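Long-range contacts in glucokinase (Thermus thermophilus, PDB 3VOV), which phosphorylates glucose and probably other hexoses at the expense of ATP, as a zinc-containing hexokinase of the ROK family: residues Leu23-Val28 with Arg52-Arg57; Val4-Gly9 with Glu59-Gly64. All blocks are in the same frame, centred on the assembly; numbering follows the deposited sequence.

Contact 1 (Leu23-Val28 with Arg52-Arg57); sequences LLSKVV and REAGVR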
loop_
_atom_site.group_PDB
_atom_site.type_symbol
_atom_site.label_atom_id
_atom_site.label_comp_id
_atom_site.label_asym_id
_atom_site.label_seq_id
_atom_site.Cartn_x
_atom_site.Cartn_y
_atom_site.Cartn_z
ATOM N N LEU B 23 -33.502 -27.360 -15.805
ATOM C CA LEU B 23 -34.782 -26.672 -15.756
ATOM C C LEU B 23 -35.816 -27.462 -16.571
ATOM O O LEU B 23 -35.492 -27.923 -17.665
ATOM C CB LEU B 23 -34.628 -25.287 -16.357
ATOM C CG LEU B 23 -33.789 -24.281 -15.513
ATOM C CD1 LEU B 23 -33.543 -22.941 -16.273
ATOM C CD2 LEU B 23 -34.472 -24.074 -14.159
ATOM N N LEU B 24 -37.043 -27.607 -16.059
ATOM C CA LEU B 24 -38.129 -28.186 -16.870
ATOM C C LEU B 24 -39.019 -27.131 -17.474
ATOM O O LEU B 24 -39.864 -27.458 -18.313
ATOM C CB LEU B 24 -38.966 -29.224 -16.094
ATOM C CG LEU B 24 -38.135 -30.312 -15.399
ATOM C CD1 LEU B 24 -38.988 -31.248 -14.537
ATOM C CD2 LEU B 24 -37.286 -31.105 -16.373
ATOM N N SER B 25 -38.836 -25.875 -17.045
ATOM C CA SER B 25 -39.539 -24.722 -17.567
ATOM C C SER B 25 -38.735 -23.470 -17.291
ATOM O O SER B 25 -37.815 -23.483 -16.469
ATOM C CB SER B 25 -40.962 -24.582 -16.967
ATOM O OG SER B 25 -40.955 -24.506 -15.536
ATOM N N LYS B 26 -39.065 -22.393 -17.995
ATOM C CA LYS B 26 -38.433 -21.099 -17.769
ATOM C C LYS B 26 -39.352 -19.913 -18.087
ATOM O O LYS B 26 -39.721 -19.702 -19.239
ATOM C CB LYS B 26 -37.116 -20.948 -18.540
ATOM C CG LYS B 26 -36.444 -19.648 -18.167
ATOM C CD LYS B 26 -34.987 -19.579 -18.488
ATOM C CE LYS B 26 -34.449 -18.199 -18.103
ATOM N NZ LYS B 26 -33.138 -17.999 -18.749
ATOM N N VAL B 27 -39.651 -19.100 -17.068
ATOM C CA VAL B 27 -40.650 -18.028 -17.196
ATOM C C VAL B 27 -39.945 -16.781 -16.815
ATOM O O VAL B 27 -39.179 -16.751 -15.842
ATOM C CB VAL B 27 -41.863 -18.307 -16.278
ATOM C CG1 VAL B 27 -42.762 -17.029 -16.055
ATOM C CG2 VAL B 27 -42.670 -19.468 -16.846
ATOM N N VAL B 28 -40.130 -15.736 -17.598
ATOM C CA VAL B 28 -39.529 -14.455 -17.232
ATOM C C VAL B 28 -40.623 -13.402 -17.329
ATOM O O VAL B 28 -41.383 -13.395 -18.317
ATOM C CB VAL B 28 -38.265 -14.128 -18.090
ATOM C CG1 VAL B 28 -37.712 -12.736 -17.797
ATOM C CG2 VAL B 28 -37.174 -15.236 -17.923
ATOM N N ARG B 52 -47.093 -24.860 -14.245
ATOM C CA ARG B 52 -48.031 -25.196 -15.338
ATOM C C ARG B 52 -47.273 -25.560 -16.614
ATOM O O ARG B 52 -47.609 -26.533 -17.303
ATOM C CB ARG B 52 -48.987 -24.034 -15.632
ATOM C CG ARG B 52 -49.976 -23.786 -14.518
ATOM C CD ARG B 52 -51.122 -22.887 -14.976
ATOM N NE ARG B 52 -50.698 -21.525 -15.331
ATOM C CZ ARG B 52 -50.597 -20.516 -14.471
ATOM N NH1 ARG B 52 -50.873 -20.701 -13.183
ATOM N NH2 ARG B 52 -50.214 -19.318 -14.899
ATOM N N GLU B 53 -46.228 -24.789 -16.915
ATOM C CA GLU B 53 -45.419 -25.071 -18.100
ATOM C C GLU B 53 -44.578 -26.331 -18.026
ATOM O O GLU B 53 -44.276 -26.939 -19.059
ATOM C CB GLU B 53 -44.542 -23.902 -18.440
ATOM C CG GLU B 53 -45.302 -22.815 -19.076
ATOM C CD GLU B 53 -44.416 -21.688 -19.524
ATOM O OE1 GLU B 53 -43.215 -21.928 -19.810
ATOM O OE2 GLU B 53 -44.941 -20.556 -19.602
ATOM N N ALA B 54 -44.173 -26.720 -16.832
ATOM C CA ALA B 54 -43.430 -27.958 -16.690
ATOM C C ALA B 54 -44.365 -29.155 -16.529
ATOM O O ALA B 54 -43.936 -30.303 -16.682
ATOM C CB ALA B 54 -42.469 -27.888 -15.507
ATOM N N GLY B 55 -45.618 -28.886 -16.153
ATOM C CA GLY B 55 -46.577 -29.926 -15.941
ATOM C C GLY B 55 -46.285 -30.630 -14.652
ATOM O O GLY B 55 -46.799 -31.721 -14.397
ATOM N N VAL B 56 -45.459 -30.014 -13.815
ATOM C CA VAL B 56 -45.112 -30.628 -12.543
ATOM C C VAL B 56 -45.069 -29.527 -11.519
ATOM O O VAL B 56 -44.698 -28.398 -11.839
ATOM C CB VAL B 56 -43.684 -31.243 -12.527
ATOM C CG1 VAL B 56 -43.752 -32.662 -12.043
ATOM C CG2 VAL B 56 -43.054 -31.185 -13.884
ATOM N N ARG B 57 -45.376 -29.910 -10.296
ATOM C CA ARG B 57 -45.373 -29.071 -9.123
ATOM C C ARG B 57 -44.064 -29.261 -8.344
ATOM O O ARG B 57 -43.582 -30.380 -8.202
ATOM C CB ARG B 57 -46.535 -29.552 -8.271
ATOM C CG ARG B 57 -46.937 -28.695 -7.082
ATOM C CD ARG B 57 -48.176 -29.313 -6.358
ATOM N NE ARG B 57 -48.341 -28.774 -5.008
ATOM C CZ ARG B 57 -48.917 -27.610 -4.741
ATOM N NH1 ARG B 57 -49.412 -26.865 -5.725
ATOM N NH2 ARG B 57 -49.016 -27.199 -3.484
HETATM O O HOH W 1 -41.430 -26.349 -20.219
#
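Ser25 sits 5.1 Å from Ala54, CA to CA, where the loop leading into strand 27-30 passes the C-terminal end of helix 36-54. No direct hydrogen bond joins the two segments; they meet by van der Waals contact and through one bridging water.

Glu53 is the side chain to follow. Glu53 CB lies 3.9 Å from Ser25 CB, two methylenes side by side. CG then turns anti to the carbonyl carbon (chi1 -76°), and the chain runs on extended (chi2 -175°), so the carboxylate is carried along the loop to Val27. There it crosses the valine obliquely, with Glu53 OE2 3.7 Å from Val27 CG2 and OE1 on the same methyl. The charge is answered elsewhere: OE2 forms a salt bridge with Arg49, one turn back on the helix.

Ala54 CB fits between two neighbours of the loop. Leu24 CB lies 3.8 Å from Ala54 CB, and Ser25 OG stands 3.7 Å from Ala54 CB. That hydroxyl occupies the crowded position between backbone N and carbonyl carbon (chi1 57°), from which it hydrogen-bonds Ala50 O of the helix and Val17 N of strand 12-18, tying helix, loop and sheet together. Farther out, the side chains of Leu24 and Val56 cross obliquely, with Leu24 CD1 a looser 4.1 Å from Val56 CG2. On the carbonyl side, a water donates to Leu24 O at 2.7 Å and to Glu53 O.

Gly55 leaves the helix with positive phi, turning the chain so that Val56 still faces Leu24. This is helix-on-sheet packing at the edge of an alpha/beta domain of the actin-like ATPase fold, the last turn of the helix lying against the entry to an outermost strand.

Contact 2 (Val4-Gly9 with Glu59-Gly64); sequences VGLDLG and EAIGLG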
loop_
_atom_site.group_PDB
_atom_site.type_symbol
_atom_site.label_atom_id
_atom_site.label_comp_id
_atom_site.label_asym_id
_atom_site.label_seq_id
_atom_site.Cartn_x
_atom_site.Cartn_y
_atom_site.Cartn_z
ATOM N N VAL B 4 -39.023 -25.555 -7.429
ATOM C CA VAL B 4 -39.140 -24.378 -8.273
ATOM C C VAL B 4 -38.036 -23.407 -7.862
ATOM O O VAL B 4 -37.841 -23.207 -6.678
ATOM C CB VAL B 4 -40.488 -23.681 -8.070
ATOM C CG1 VAL B 4 -40.522 -22.341 -8.794
ATOM C CG2 VAL B 4 -41.654 -24.624 -8.548
ATOM N N GLY B 5 -37.275 -22.882 -8.836
ATOM C CA GLY B 5 -36.337 -21.811 -8.558
ATOM C C GLY B 5 -36.959 -20.484 -8.934
ATOM O O GLY B 5 -37.728 -20.413 -9.893
ATOM N N LEU B 6 -36.622 -19.440 -8.190
ATOM C CA LEU B 6 -37.009 -18.069 -8.531
ATOM C C LEU B 6 -35.773 -17.187 -8.410
ATOM O O LEU B 6 -34.996 -17.338 -7.445
ATOM C CB LEU B 6 -38.084 -17.539 -7.556
ATOM C CG LEU B 6 -39.459 -18.191 -7.574
ATOM C CD1 LEU B 6 -40.343 -17.851 -6.338
ATOM C CD2 LEU B 6 -40.145 -17.713 -8.873
ATOM N N ASP B 7 -35.572 -16.270 -9.352
ATOM C CA ASP B 7 -34.432 -15.339 -9.259
ATOM C C ASP B 7 -35.035 -13.938 -9.337
ATOM O O ASP B 7 -35.618 -13.578 -10.376
ATOM C CB ASP B 7 -33.393 -15.591 -10.386
ATOM C CG ASP B 7 -32.079 -14.787 -10.187
ATOM O OD1 ASP B 7 -31.743 -14.398 -9.036
ATOM O OD2 ASP B 7 -31.360 -14.525 -11.175
ATOM N N LEU B 8 -34.965 -13.173 -8.243
ATOM C CA LEU B 8 -35.624 -11.888 -8.197
ATOM C C LEU B 8 -34.594 -10.829 -8.558
ATOM O O LEU B 8 -33.677 -10.620 -7.794
ATOM C CB LEU B 8 -36.158 -11.605 -6.786
ATOM C CG LEU B 8 -36.621 -10.155 -6.504
ATOM C CD1 LEU B 8 -37.860 -9.717 -7.425
ATOM C CD2 LEU B 8 -36.954 -9.963 -5.002
ATOM N N GLY B 9 -34.731 -10.186 -9.719
ATOM C CA GLY B 9 -33.835 -9.060 -10.075
ATOM C C GLY B 9 -34.549 -7.715 -10.083
ATOM O O GLY B 9 -35.782 -7.626 -9.886
ATOM N N GLU B 59 -41.778 -29.375 -4.866
ATOM C CA GLU B 59 -42.022 -29.502 -3.433
ATOM C C GLU B 59 -41.409 -28.455 -2.503
ATOM O O GLU B 59 -41.664 -28.468 -1.293
ATOM C CB GLU B 59 -41.788 -30.911 -2.902
ATOM C CG GLU B 59 -40.605 -31.672 -3.353
ATOM C CD GLU B 59 -40.768 -33.126 -2.937
ATOM O OE1 GLU B 59 -41.541 -33.850 -3.599
ATOM O OE2 GLU B 59 -40.134 -33.540 -1.944
ATOM N N ALA B 60 -40.641 -27.529 -3.076
ATOM C CA ALA B 60 -40.048 -26.431 -2.320
ATOM C C ALA B 60 -39.711 -25.351 -3.325
ATOM O O ALA B 60 -39.625 -25.618 -4.543
ATOM C CB ALA B 60 -38.798 -26.865 -1.585
ATOM N N ILE B 61 -39.530 -24.126 -2.823
ATOM C CA ILE B 61 -39.170 -23.052 -3.704
ATOM C C ILE B 61 -37.822 -22.490 -3.232
ATOM O O ILE B 61 -37.598 -22.339 -2.020
ATOM C CB ILE B 61 -40.263 -21.985 -3.665
ATOM C CG1 ILE B 61 -41.566 -22.560 -4.271
ATOM C CG2 ILE B 61 -39.808 -20.703 -4.368
ATOM C CD1 ILE B 61 -42.650 -21.529 -4.449
ATOM N N GLY B 62 -36.920 -22.221 -4.170
ATOM C CA GLY B 62 -35.684 -21.516 -3.826
ATOM C C GLY B 62 -35.764 -20.146 -4.452
ATOM O O GLY B 62 -36.192 -20.012 -5.612
ATOM N N LEU B 63 -35.419 -19.132 -3.664
ATOM C CA LEU B 63 -35.505 -17.728 -4.089
ATOM C C LEU B 63 -34.189 -16.994 -3.889
ATOM O O LEU B 63 -33.706 -16.824 -2.729
ATOM C CB LEU B 63 -36.609 -17.003 -3.306
ATOM C CG LEU B 63 -36.669 -15.462 -3.513
ATOM C CD1 LEU B 63 -37.025 -15.078 -4.984
ATOM C CD2 LEU B 63 -37.750 -14.869 -2.552
ATOM N N GLY B 64 -33.649 -16.505 -4.999
ATOM C CA GLY B 64 -32.392 -15.841 -5.024
ATOM C C GLY B 64 -32.657 -14.373 -5.180
ATOM O O GLY B 64 -33.503 -13.949 -5.986
#
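Strands 4-8 and 61-64 run parallel, their axes 4.7 Å apart at closest and 17° from alignment, with Val4 paired to Ile61, Asp7 to Gly64, and five backbone hydrogen bonds alternating across the gap, Val4 and Leu6 each both donating and accepting. The straightest is Leu8 N to Gly64 O, at 2.8 Å and 176°; the most bent is Leu6 N to Gly62 O, at 144°.

Helix 36-54 lies between these strands in the chain and packs on the face bearing Val4, Leu6, Ile61 and Leu63. Strand 3-8 is the first of the chain and the middle one of the N-terminal sheet of an actin-like ATPase fold.

On this face the side chains of Leu6 and Ile61 cross obliquely, Leu6 CD1 coming to a close 3.5 Å from Ile61 CG2. Leu63 holds CG anti to the backbone N, and its second torsion then brings CD1 toward the neighbouring strand, 3.7 Å from Leu6 CB and 4.0 Å from Leu8 CB. Leu94 of helix 90-98 touches both Leu6 and Leu63. The other face carries Gly5, Gly62 and Gly64, with no side chains, and Asp7, whose OD1 comes back to 3.5 Å from Gly64 O without bonding it.

In the fold
Contacts 1 and 2 lie about 12 Å apart, centre to centre, and both reach the same mixed sheet. Contact 1 is nested along the chain within the loop closed by contact 2. Contact 2 joins two interior strands of that sheet, whereas contact 1 sets the helix end beside its outer strand 27-30. Val17 of strand 12-18, which lies between strands 3-8 and 27-30, touches Val4, Leu24 and Ala54, linking the two contacts. Both are away from the zinc site of His159, Cys169, Cys171 and Cys176. Strand 3-8 runs into Asp7-Gly9, which, as in other actin-like ATPases, probably begins the phosphate-binding turn, so contact 2 probably borders the nucleotide cleft and contact 1 lies farther out.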